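Local atomic coordinates of transcription termination factor NusA (PDB entry 4MTN), a protein that probably takes part in both transcription termination and antitermination, binding the core RNA polymerase and nascent RNA. Residues R278-V283 with D311-E316. Residues are numbered along the deposited sequence; the frame is centred on the assembly and turned at random.
Sequences RVLVLV and DVMTRE
Four backbone hydrogen bonds join strand 278-282 plus Val283 to strand 309-313 in parallel register: Asp311 N to Val279 O (3.0 Å), Val281 N to Asp311 O, Met313 N to Val281 O, and Val283 N to Met313 O (2.8 Å). N-H...O angles of 155-165° show all four fairly straight, and Asp311, Val281 and Met313 each use both N and O.

On one face, Leu280 lies alongside Asp311, its CD1 3.8 Å from Asp311 CB and near Met313 SE. Leu282 crosses Arg315 obliquely, CD1 meeting the guanidinium edge at NH1, CD2 approaching Thr314 O, and touches Leu318. An alanine here removes both CD branches and would probably loosen packing against Arg315 and Leu318. On the other face, Val312 CG1 packs 4.0 Å from Val283 CB, and Val312 touches Leu288 and Ile292 of helix 285-292.

Asp311 OD2 sits over the Arg278 guanidinium face, 4.0 Å from NH1 but well out of plane: the charges probably attract, yet no N-H points at the oxygen, and NH2 salt-bridges Asp353. Thr314 OG1 accepts from Glu317 N, capping helix 316-330.

With strand 269-273 antiparallel beyond 278-282, and helices 285-292 and 297-306 in the crossover, the topology fits NusA's second type II KH domain.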
# COMPACT_ATOMS: atom_id res chain seq x y z
N ARG A 278 -3.12 -18.22 -12.94
CA ARG A 278 -1.90 -18.86 -12.47
C ARG A 278 -0.92 -19.14 -13.61
O ARG A 278 -1.31 -19.63 -14.67
CB ARG A 278 -2.24 -20.16 -11.74
CG ARG A 278 -1.05 -21.05 -11.43
CD ARG A 278 -1.51 -22.41 -10.94
NE ARG A 278 -2.39 -22.31 -9.78
CZ ARG A 278 -3.07 -23.33 -9.28
NH1 ARG A 278 -2.99 -24.53 -9.84
NH2 ARG A 278 -3.85 -23.16 -8.22
N VAL A 279 0.35 -18.82 -13.39
CA VAL A 279 1.41 -19.19 -14.32
C VAL A 279 2.11 -20.44 -13.81
O VAL A 279 2.63 -20.46 -12.70
CB VAL A 279 2.43 -18.05 -14.51
CG1 VAL A 279 3.64 -18.56 -15.29
CG2 VAL A 279 1.80 -16.87 -15.22
N LEU A 280 2.12 -21.48 -14.63
CA LEU A 280 2.76 -22.74 -14.25
C LEU A 280 4.20 -22.79 -14.76
O LEU A 280 4.44 -22.84 -15.96
CB LEU A 280 1.96 -23.93 -14.78
CG LEU A 280 2.32 -25.30 -14.22
CD1 LEU A 280 2.16 -25.31 -12.71
CD2 LEU A 280 1.47 -26.38 -14.86
N VAL A 281 5.15 -22.77 -13.83
CA VAL A 281 6.56 -22.74 -14.18
C VAL A 281 7.23 -24.10 -13.95
O VAL A 281 7.24 -24.61 -12.83
CB VAL A 281 7.31 -21.66 -13.37
CG1 VAL A 281 8.81 -21.81 -13.54
CG2 VAL A 281 6.85 -20.27 -13.79
N LEU A 282 7.78 -24.66 -15.01
CA LEU A 282 8.46 -25.95 -14.93
C LEU A 282 9.96 -25.78 -14.68
O LEU A 282 10.65 -25.07 -15.41
CB LEU A 282 8.23 -26.76 -16.21
CG LEU A 282 6.79 -27.24 -16.42
CD1 LEU A 282 6.65 -28.00 -17.72
CD2 LEU A 282 6.35 -28.10 -15.24
N VAL A 283 10.45 -26.44 -13.64
CA VAL A 283 11.82 -26.28 -13.19
C VAL A 283 12.46 -27.62 -12.84
O VAL A 283 11.84 -28.45 -12.17
CB VAL A 283 11.89 -25.33 -11.97
CG1 VAL A 283 13.19 -25.50 -11.21
CG2 VAL A 283 11.71 -23.88 -12.41
N ASP A 311 3.31 -21.21 -9.86
CA ASP A 311 3.38 -22.53 -9.25
C ASP A 311 4.57 -23.30 -9.83
O ASP A 311 4.58 -23.66 -11.00
CB ASP A 311 2.08 -23.31 -9.48
CG ASP A 311 1.86 -24.40 -8.45
OD1 ASP A 311 2.85 -24.82 -7.80
OD2 ASP A 311 0.70 -24.83 -8.28
N VAL A 312 5.58 -23.54 -8.99
CA VAL A 312 6.81 -24.18 -9.46
C VAL A 312 6.81 -25.68 -9.23
O VAL A 312 6.73 -26.16 -8.10
CB VAL A 312 8.05 -23.57 -8.77
CG1 VAL A 312 9.30 -24.35 -9.15
CG2 VAL A 312 8.19 -22.11 -9.14
N MSE A 313 6.90 -26.43 -10.33
CA MSE A 313 6.96 -27.88 -10.29
C MSE A 313 8.01 -28.39 -11.27
O MSE A 313 8.49 -27.64 -12.12
CB MSE A 313 5.60 -28.51 -10.61
CG MSE A 313 4.46 -28.05 -9.73
SE MSE A 313 2.75 -28.78 -10.32
CE MSE A 313 3.12 -30.67 -10.00
N THR A 314 8.36 -29.67 -11.16
CA THR A 314 9.18 -30.31 -12.18
C THR A 314 8.25 -30.88 -13.24
O THR A 314 7.02 -30.79 -13.11
CB THR A 314 10.06 -31.43 -11.59
OG1 THR A 314 9.25 -32.58 -11.28
CG2 THR A 314 10.77 -30.96 -10.34
N ARG A 315 8.81 -31.46 -14.29
CA ARG A 315 8.00 -32.04 -15.35
C ARG A 315 7.45 -33.40 -14.93
O ARG A 315 6.31 -33.75 -15.24
CB ARG A 315 8.80 -32.17 -16.65
CG ARG A 315 7.97 -32.64 -17.83
CD ARG A 315 6.92 -31.62 -18.22
NE ARG A 315 5.86 -32.20 -19.05
CZ ARG A 315 4.89 -31.50 -19.62
NH1 ARG A 315 4.84 -30.18 -19.46
NH2 ARG A 315 3.97 -32.11 -20.35
N GLU A 316 8.28 -34.17 -14.23
CA GLU A 316 7.91 -35.51 -13.81
C GLU A 316 6.78 -35.50 -12.78
O GLU A 316 5.85 -36.30 -12.86
CB GLU A 316 9.12 -36.25 -13.23
CG GLU A 316 10.16 -36.67 -14.26
CD GLU A 316 10.97 -35.50 -14.79
OE1 GLU A 316 11.01 -34.45 -14.12
OE2 GLU A 316 11.58 -35.65 -15.87